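Local structure of succinyl-CoA ligase (ADP-forming) subunit alpha (Methanosaeta concilii, 6HXI) at residues I216-N222 with K250-L255; I242-K247 with A293-A299. The protein joins a CoA-ligase family region to a citrate synthase-like C-terminal region in one chain and binds coenzyme A. The contacts are given in a common frame with arbitrary orientation. Numbering follows the deposited sequence.

Contact 1: residues I216-N222 with K250-L255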
ATOM      1  N   ILE B 216      56.118  17.761  30.680  1.00 51.79           N
ATOM      2  CA  ILE B 216      56.817  18.789  31.470  1.00 52.93           C
ATOM      3  C   ILE B 216      57.967  19.411  30.657  1.00 59.28           C
ATOM      4  O   ILE B 216      58.162  20.638  30.704  1.00 59.11           O
ATOM      5  CB  ILE B 216      57.259  18.297  32.885  1.00 56.37           C
ATOM      6  CG1 ILE B 216      56.026  18.060  33.780  1.00 55.17           C
ATOM      7  CG2 ILE B 216      58.227  19.302  33.555  1.00 57.89           C
ATOM      8  CD1 ILE B 216      56.272  17.404  35.150  1.00 56.99           C
ATOM      9  N   LEU B 217      58.687  18.568  29.880  1.00 57.02           N
ATOM     10  CA  LEU B 217      59.796  19.009  29.022  1.00 58.70           C
ATOM     11  C   LEU B 217      59.321  19.890  27.882  1.00 62.15           C
ATOM     12  O   LEU B 217      60.040  20.806  27.507  1.00 64.44           O
ATOM     13  CB  LEU B 217      60.649  17.840  28.500  1.00 58.72           C
ATOM     14  CG  LEU B 217      61.508  17.117  29.523  1.00 63.63           C
ATOM     15  CD1 LEU B 217      62.272  15.981  28.871  1.00 64.61           C
ATOM     16  CD2 LEU B 217      62.466  18.067  30.224  1.00 66.06           C
ATOM     17  N   ARG B 218      58.106  19.641  27.358  1.00 56.63           N
ATOM     18  CA  ARG B 218      57.506  20.478  26.324  1.00 56.21           C
ATOM     19  C   ARG B 218      57.153  21.851  26.920  1.00 61.96           C
ATOM     20  O   ARG B 218      57.334  22.859  26.244  1.00 65.21           O
ATOM     21  CB  ARG B 218      56.230  19.856  25.761  1.00 51.06           C
ATOM     22  CG  ARG B 218      56.412  18.684  24.813  1.00 57.05           C
ATOM     23  CD  ARG B 218      55.107  18.326  24.113  1.00 57.07           C
ATOM     24  NE  ARG B 218      54.000  18.070  25.042  1.00 55.72           N
ATOM     25  CZ  ARG B 218      53.045  18.946  25.343  1.00 60.30           C
ATOM     26  NH1 ARG B 218      53.062  20.163  24.817  1.00 48.47           N
ATOM     27  NH2 ARG B 218      52.089  18.625  26.200  1.00 50.78           N
ATOM     28  N   TYR B 219      56.626  21.892  28.163  1.00 54.91           N
ATOM     29  CA  TYR B 219      56.269  23.142  28.831  1.00 54.18           C
ATOM     30  C   TYR B 219      57.508  23.993  29.084  1.00 61.74           C
ATOM     31  O   TYR B 219      57.413  25.221  29.042  1.00 62.31           O
ATOM     32  CB  TYR B 219      55.545  22.881  30.162  1.00 53.07           C
ATOM     33  CG  TYR B 219      54.303  22.018  30.085  1.00 50.14           C
ATOM     34  CD1 TYR B 219      53.552  21.937  28.911  1.00 50.14           C
ATOM     35  CD2 TYR B 219      53.836  21.335  31.204  1.00 49.50           C
ATOM     36  CE1 TYR B 219      52.403  21.154  28.842  1.00 49.23           C
ATOM     37  CE2 TYR B 219      52.678  20.556  31.146  1.00 48.45           C
ATOM     38  CZ  TYR B 219      51.958  20.480  29.968  1.00 53.54           C
ATOM     39  OH  TYR B 219      50.819  19.717  29.917  1.00 51.63           O
ATOM     40  N   GLU B 220      58.668  23.334  29.348  1.00 60.81           N
ATOM     41  CA  GLU B 220      59.967  23.965  29.613  1.00 63.20           C
ATOM     42  C   GLU B 220      60.532  24.677  28.383  1.00 69.07           C
ATOM     43  O   GLU B 220      61.275  25.660  28.527  1.00 69.89           O
ATOM     44  CB  GLU B 220      60.977  22.927  30.105  1.00 65.38           C
ATOM     45  CG  GLU B 220      61.477  23.185  31.517  1.00 82.27           C
ATOM     46  CD  GLU B 220      62.446  24.341  31.716  1.00112.06           C
ATOM     47  OE1 GLU B 220      63.564  24.303  31.153  1.00103.59           O
ATOM     48  OE2 GLU B 220      62.114  25.249  32.510  1.00114.03           O
ATOM     49  N   ARG B 221      60.197  24.163  27.179  1.00 64.95           N
ATOM     50  CA  ARG B 221      60.625  24.710  25.895  1.00 66.53           C
ATOM     51  C   ARG B 221      59.672  25.806  25.403  1.00 71.85           C
ATOM     52  O   ARG B 221      60.126  26.733  24.721  1.00 74.91           O
ATOM     53  CB  ARG B 221      60.741  23.604  24.839  1.00 66.47           C
ATOM     54  CG  ARG B 221      61.930  22.650  25.031  1.00 80.24           C
ATOM     55  CD  ARG B 221      62.072  21.683  23.856  1.00 94.96           C
ATOM     56  NE  ARG B 221      60.916  20.782  23.717  1.00 99.63           N
ATOM     57  CZ  ARG B 221      60.665  20.030  22.649  1.00110.55           C
ATOM     58  NH1 ARG B 221      61.480  20.058  21.602  1.00 97.66           N
ATOM     59  NH2 ARG B 221      59.595  19.248  22.618  1.00 95.36           N
ATOM     60  N   ASN B 222      58.365  25.709  25.749  1.00 64.74           N
ATOM     61  CA  ASN B 222      57.344  26.677  25.345  1.00 63.90           C
ATOM     62  C   ASN B 222      57.527  28.051  26.005  1.00 68.84           C
ATOM     63  O   ASN B 222      57.427  28.153  27.225  1.00 65.90           O
ATOM     64  CB  ASN B 222      55.921  26.126  25.586  1.00 60.72           C
ATOM     65  CG  ASN B 222      54.817  26.822  24.803  1.00 73.02           C
ATOM     66  OD1 ASN B 222      54.934  27.972  24.346  1.00 64.35           O
ATOM     67  ND2 ASN B 222      53.688  26.142  24.660  1.00 61.38           N
ATOM     68  N   LYS B 250      67.249  20.477  34.212  1.00 78.13           N
ATOM     69  CA  LYS B 250      66.536  20.338  32.938  1.00 76.07           C
ATOM     70  C   LYS B 250      65.189  21.081  32.978  1.00 78.40           C
ATOM     71  O   LYS B 250      64.603  21.340  31.926  1.00 76.63           O
ATOM     72  CB  LYS B 250      66.340  18.856  32.569  1.00 77.17           C
ATOM     73  CG  LYS B 250      67.631  18.136  32.191  1.00 91.42           C
ATOM     74  CD  LYS B 250      67.387  16.659  31.898  1.00 97.89           C
ATOM     75  CE  LYS B 250      68.654  15.933  31.538  1.00109.82           C
ATOM     76  NZ  LYS B 250      68.986  16.113  30.106  1.00119.63           N
ATOM     77  N   ILE B 251      64.710  21.415  34.203  1.00 74.54           N
ATOM     78  CA  ILE B 251      63.480  22.166  34.471  1.00 72.33           C
ATOM     79  C   ILE B 251      63.877  23.395  35.297  1.00 78.04           C
ATOM     80  O   ILE B 251      64.107  23.284  36.502  1.00 77.56           O
ATOM     81  CB  ILE B 251      62.374  21.318  35.176  1.00 72.97           C
ATOM     82  CG1 ILE B 251      62.040  20.026  34.404  1.00 71.00           C
ATOM     83  CG2 ILE B 251      61.103  22.160  35.465  1.00 72.37           C
ATOM     84  CD1 ILE B 251      61.519  18.915  35.289  1.00 76.05           C
ATOM     85  N   THR B 252      63.973  24.554  34.630  1.00 76.66           N
ATOM     86  CA  THR B 252      64.361  25.832  35.240  1.00 78.73           C
ATOM     87  C   THR B 252      63.152  26.665  35.691  1.00 81.26           C
ATOM     88  O   THR B 252      63.285  27.474  36.612  1.00 83.28           O
ATOM     89  CB  THR B 252      65.299  26.623  34.318  1.00 92.16           C
ATOM     90  OG1 THR B 252      64.592  27.021  33.141  1.00 94.65           O
ATOM     91  CG2 THR B 252      66.561  25.842  33.949  1.00 91.58           C
ATOM     92  N   LYS B 253      61.985  26.474  35.038  1.00 73.77           N
ATOM     93  CA  LYS B 253      60.730  27.165  35.364  1.00 71.78           C
ATOM     94  C   LYS B 253      60.226  26.679  36.718  1.00 75.64           C
ATOM     95  O   LYS B 253      60.461  25.505  37.029  1.00 75.09           O
ATOM     96  CB  LYS B 253      59.671  26.907  34.287  1.00 70.02           C
ATOM     97  CG  LYS B 253      59.854  27.784  33.069  1.00 69.74           C
ATOM     98  CD  LYS B 253      59.045  27.313  31.875  1.00 71.02           C
ATOM     99  CE  LYS B 253      59.685  27.864  30.633  1.00 74.06           C
ATOM    100  NZ  LYS B 253      58.978  27.449  29.416  1.00 78.06           N
ATOM    101  N   PRO B 254      59.564  27.532  37.553  1.00 72.36           N
ATOM    102  CA  PRO B 254      59.090  27.037  38.860  1.00 71.20           C
ATOM    103  C   PRO B 254      58.017  25.956  38.700  1.00 71.27           C
ATOM    104  O   PRO B 254      57.100  26.111  37.900  1.00 69.18           O
ATOM    105  CB  PRO B 254      58.612  28.301  39.581  1.00 73.69           C
ATOM    106  CG  PRO B 254      58.314  29.266  38.505  1.00 78.06           C
ATOM    107  CD  PRO B 254      59.205  28.954  37.348  1.00 74.06           C
ATOM    108  N   LEU B 255      58.199  24.823  39.401  1.00 66.83           N
ATOM    109  CA  LEU B 255      57.332  23.648  39.356  1.00 63.36           C
ATOM    110  C   LEU B 255      56.599  23.373  40.676  1.00 66.24           C
ATOM    111  O   LEU B 255      57.247  23.104  41.690  1.00 66.84           O
ATOM    112  CB  LEU B 255      58.161  22.409  38.945  1.00 62.93           C
ATOM    113  CG  LEU B 255      57.358  21.129  38.653  1.00 64.90           C
ATOM    114  CD1 LEU B 255      57.589  20.655  37.253  1.00 63.38           C
ATOM    115  CD2 LEU B 255      57.688  20.032  39.646  1.00 67.83           C
TER
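This helix-to-loop contact belongs to a beta-alpha-beta crossover of the six-stranded mixed sheet, strand 227-233, helix 239-247 and parallel strand 255-260: helix 212-221, beside that unit, meets the loop leading from helix 239-247 into strand 255-260. The backbones come closest at E220 and I251, with CA atoms 6.3 Å apart, and 415 Å² is buried. One polar group centres on the E220 carboxylate. E220 OE2 accepts from two successive loop residues shortly ahead of strand 255-260: K253 N at 2.8 Å with an N-H...O angle of 156°, T252 OG1 at 3.1 Å, and T252 N at 2.9 Å, a bond made weak by its 133° angle. Apolar contacts lie deeper. I216 CG2 packs against I251 CD1 (3.7 Å) and L255 CD1 (4.0 Å), while I251 and L255 also touch I228 of strand 227-233, so this patch rests on the sheet. The third group answers E220 in reverse, a loop side chain reaching main-chain oxygens of the other segment. K253, which also binds I225 O, extends NZ to Y219 O at 2.7 Å, N222 O at 2.8 Å and, weakly, E220 O at 3.0 Å.

Contact 2: residues I242-K247 with A293-A299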
ATOM      1  N   ILE B 242      60.914  13.243  36.858  1.00 60.57           N
ATOM      2  CA  ILE B 242      60.756  14.688  37.054  1.00 60.55           C
ATOM      3  C   ILE B 242      61.775  15.189  38.045  1.00 66.42           C
ATOM      4  O   ILE B 242      62.491  16.138  37.736  1.00 67.72           O
ATOM      5  CB  ILE B 242      59.297  15.082  37.444  1.00 61.84           C
ATOM      6  CG1 ILE B 242      58.263  14.539  36.405  1.00 59.77           C
ATOM      7  CG2 ILE B 242      59.152  16.604  37.635  1.00 62.08           C
ATOM      8  CD1 ILE B 242      56.931  14.192  36.999  1.00 56.29           C
ATOM      9  N   ILE B 243      61.857  14.543  39.217  1.00 64.10           N
ATOM     10  CA  ILE B 243      62.794  14.876  40.304  1.00 66.36           C
ATOM     11  C   ILE B 243      64.249  14.822  39.803  1.00 71.96           C
ATOM     12  O   ILE B 243      65.039  15.708  40.144  1.00 73.99           O
ATOM     13  CB  ILE B 243      62.507  13.959  41.538  1.00 69.50           C
ATOM     14  CG1 ILE B 243      61.122  14.291  42.162  1.00 68.85           C
ATOM     15  CG2 ILE B 243      63.629  13.984  42.589  1.00 70.67           C
ATOM     16  CD1 ILE B 243      60.398  13.088  42.810  1.00 73.13           C
ATOM     17  N   GLN B 244      64.578  13.823  38.951  1.00 67.49           N
ATOM     18  CA  GLN B 244      65.922  13.697  38.373  1.00 69.15           C
ATOM     19  C   GLN B 244      66.186  14.813  37.370  1.00 73.72           C
ATOM     20  O   GLN B 244      67.299  15.339  37.339  1.00 75.19           O
ATOM     21  CB  GLN B 244      66.145  12.323  37.727  1.00 69.98           C
ATOM     22  CG  GLN B 244      67.634  12.016  37.517  1.00 96.32           C
ATOM     23  CD  GLN B 244      67.938  10.542  37.497  1.00120.76           C
ATOM     24  OE1 GLN B 244      67.552   9.807  36.575  1.00113.20           O
ATOM     25  NE2 GLN B 244      68.671  10.087  38.506  1.00115.85           N
ATOM     26  N   ALA B 245      65.154  15.198  36.579  1.00 68.27           N
ATOM     27  CA  ALA B 245      65.265  16.286  35.609  1.00 68.25           C
ATOM     28  C   ALA B 245      65.389  17.641  36.315  1.00 73.09           C
ATOM     29  O   ALA B 245      66.123  18.511  35.850  1.00 73.40           O
ATOM     30  CB  ALA B 245      64.078  16.271  34.672  1.00 66.56           C
ATOM     31  N   LEU B 246      64.704  17.784  37.460  1.00 69.95           N
ATOM     32  CA  LEU B 246      64.706  18.946  38.342  1.00 71.63           C
ATOM     33  C   LEU B 246      66.110  19.078  38.980  1.00 82.09           C
ATOM     34  O   LEU B 246      66.632  20.194  39.097  1.00 84.83           O
ATOM     35  CB  LEU B 246      63.636  18.689  39.425  1.00 70.44           C
ATOM     36  CG  LEU B 246      62.770  19.834  39.952  1.00 74.19           C
ATOM     37  CD1 LEU B 246      62.176  20.658  38.853  1.00 73.09           C
ATOM     38  CD2 LEU B 246      61.646  19.285  40.791  1.00 72.98           C
ATOM     39  N   LYS B 247      66.732  17.932  39.353  1.00 79.75           N
ATOM     40  CA  LYS B 247      68.070  17.875  39.937  1.00 82.56           C
ATOM     41  C   LYS B 247      69.164  18.193  38.906  1.00 89.43           C
ATOM     42  O   LYS B 247      70.126  18.883  39.240  1.00 92.51           O
ATOM     43  CB  LYS B 247      68.323  16.504  40.587  1.00 85.50           C
ATOM     44  CG  LYS B 247      67.787  16.388  42.009  1.00 99.02           C
ATOM     45  CD  LYS B 247      67.829  14.957  42.534  1.00105.27           C
ATOM     46  CE  LYS B 247      67.664  14.879  44.035  1.00120.89           C
ATOM     47  NZ  LYS B 247      66.268  15.145  44.479  1.00128.41           N
ATOM     48  N   ALA B 293      61.088  13.630  48.108  1.00 68.69           N
ATOM     49  CA  ALA B 293      62.077  13.735  47.028  1.00 68.00           C
ATOM     50  C   ALA B 293      61.787  14.958  46.141  1.00 71.30           C
ATOM     51  O   ALA B 293      62.719  15.560  45.611  1.00 70.91           O
ATOM     52  CB  ALA B 293      62.090  12.464  46.198  1.00 67.56           C
ATOM     53  N   PHE B 294      60.491  15.337  46.000  1.00 67.88           N
ATOM     54  CA  PHE B 294      60.079  16.525  45.243  1.00 65.79           C
ATOM     55  C   PHE B 294      60.505  17.799  45.996  1.00 70.28           C
ATOM     56  O   PHE B 294      61.045  18.708  45.371  1.00 70.39           O
ATOM     57  CB  PHE B 294      58.569  16.526  44.956  1.00 64.28           C
ATOM     58  CG  PHE B 294      58.168  16.170  43.538  1.00 63.27           C
ATOM     59  CD1 PHE B 294      58.583  16.949  42.459  1.00 65.18           C
ATOM     60  CD2 PHE B 294      57.316  15.100  43.287  1.00 62.67           C
ATOM     61  CE1 PHE B 294      58.193  16.629  41.150  1.00 63.73           C
ATOM     62  CE2 PHE B 294      56.928  14.782  41.977  1.00 62.82           C
ATOM     63  CZ  PHE B 294      57.373  15.543  40.918  1.00 60.44           C
ATOM     64  N   ARG B 295      60.289  17.847  47.328  1.00 68.08           N
ATOM     65  CA  ARG B 295      60.667  18.982  48.174  1.00 71.47           C
ATOM     66  C   ARG B 295      62.183  19.230  48.074  1.00 79.13           C
ATOM     67  O   ARG B 295      62.595  20.354  47.784  1.00 79.52           O
ATOM     68  CB  ARG B 295      60.269  18.717  49.636  1.00 75.86           C
ATOM     69  CG  ARG B 295      59.152  19.607  50.154  1.00 88.58           C
ATOM     70  CD  ARG B 295      58.707  19.201  51.549  1.00 98.70           C
ATOM     71  NE  ARG B 295      57.815  18.036  51.531  1.00107.31           N
ATOM     72  CZ  ARG B 295      56.484  18.094  51.609  1.00120.47           C
ATOM     73  NH1 ARG B 295      55.867  19.267  51.714  1.00110.77           N
ATOM     74  NH2 ARG B 295      55.764  16.982  51.595  1.00 98.89           N
ATOM     75  N   GLN B 296      62.985  18.148  48.237  1.00 77.86           N
ATOM     76  CA  GLN B 296      64.454  18.112  48.183  1.00 80.52           C
ATOM     77  C   GLN B 296      65.044  18.481  46.813  1.00 84.81           C
ATOM     78  O   GLN B 296      66.199  18.901  46.748  1.00 85.62           O
ATOM     79  CB  GLN B 296      64.971  16.731  48.624  1.00 82.61           C
ATOM     80  CG  GLN B 296      64.819  16.464  50.122  1.00109.22           C
ATOM     81  CD  GLN B 296      64.990  15.007  50.469  1.00136.68           C
ATOM     82  OE1 GLN B 296      66.057  14.414  50.277  1.00138.48           O
ATOM     83  NE2 GLN B 296      63.946  14.404  51.018  1.00126.29           N
ATOM     84  N   ALA B 297      64.265  18.308  45.726  1.00 80.71           N
ATOM     85  CA  ALA B 297      64.687  18.634  44.354  1.00 79.99           C
ATOM     86  C   ALA B 297      64.490  20.121  43.982  1.00 84.09           C
ATOM     87  O   ALA B 297      64.998  20.562  42.951  1.00 85.02           O
ATOM     88  CB  ALA B 297      63.973  17.738  43.357  1.00 78.27           C
ATOM     89  N   GLY B 298      63.775  20.874  44.818  1.00 79.42           N
ATOM     90  CA  GLY B 298      63.532  22.292  44.584  1.00 79.69           C
ATOM     91  C   GLY B 298      62.160  22.642  44.044  1.00 81.84           C
ATOM     92  O   GLY B 298      61.938  23.790  43.653  1.00 83.62           O
ATOM     93  N   ALA B 299      61.222  21.679  44.028  1.00 74.47           N
ATOM     94  CA  ALA B 299      59.848  21.928  43.595  1.00 71.69           C
ATOM     95  C   ALA B 299      59.074  22.623  44.738  1.00 74.88           C
ATOM     96  O   ALA B 299      59.486  22.553  45.898  1.00 76.15           O
ATOM     97  CB  ALA B 299      59.161  20.612  43.229  1.00 70.12           C
TER
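Two neighbouring helices of the CoA-ligase region pack side by side here, almost parallel. Helix 239-247 is the crossover between the parallel strands 227-233 and 255-260, and helix 287-297 comes after the second of these. Their segment axes approach to 9.3 Å at an angle of 13°, and 397 Å² is buried between the segments. The nearest CA pair, K247 and A297, is 5.6 Å apart, a closeness allowed by the small A297 side chain.

F294 supplies the one aromatic ring of the two segments. I243 CG1 sits over one ring face, 3.7 Å from the centroid and 12° off the ring normal, a CH-pi contact. I242 CG2 meets F294 CE1 at 3.6 Å and L246 CD2 meets F294 CD1 at 4.2 Å, both at the ring edge. The ring also touches L255, A257 and V259, tying the helix pair to strand 255-260. The alanine methyls complete the apolar face: I243 CG2 and L246 CD2 each lie 3.8 Å from A297 CB, and I243 CD1 is 3.8 Å from A293 CB.

G298 ends the second helix in a Schellman motif. Its phi of 102° accompanies bonds from A299 N to F294 O (3.3 Å) and G298 N to R295 O (3.2 Å); the chain turns off the helix axis, and A299 CB lies 3.7 Å from L246 CD2.

At the outer margin K247 NZ lies 3.6 Å from A297 CB and 3.7 Å from A293 O, without hydrogen bonding. No hydrogen bond joins the segments, so cohesion between them rests on apolar side-chain fit and the CH-pi contact.

In the fold
Both contacts are partly buried, their centres about 13 Å apart: I216, I251 and L255 of contact 1 and I242, I243 and F294 of contact 2 are buried, whereas K250, T252 and K247 are exposed. Helix 239-247 supplies one side of contact 2, and the loop after it one side of contact 1; K250 N probably bonds A245 O (2.8 Å) at this junction. Their apolar parts merge: I216 CD1 packs on I242 CG1 and I251 CD1 on A245 CB (both 3.7 Å). Separately, L255 O packs 3.5 Å from A299 CB. Contact 1, where helix 212-221 meets the loop leading into strand 255-260, adds charged side chains bonded mostly to main-chain groups; contact 2, between helix flanks, relies on aliphatic and aromatic surfaces.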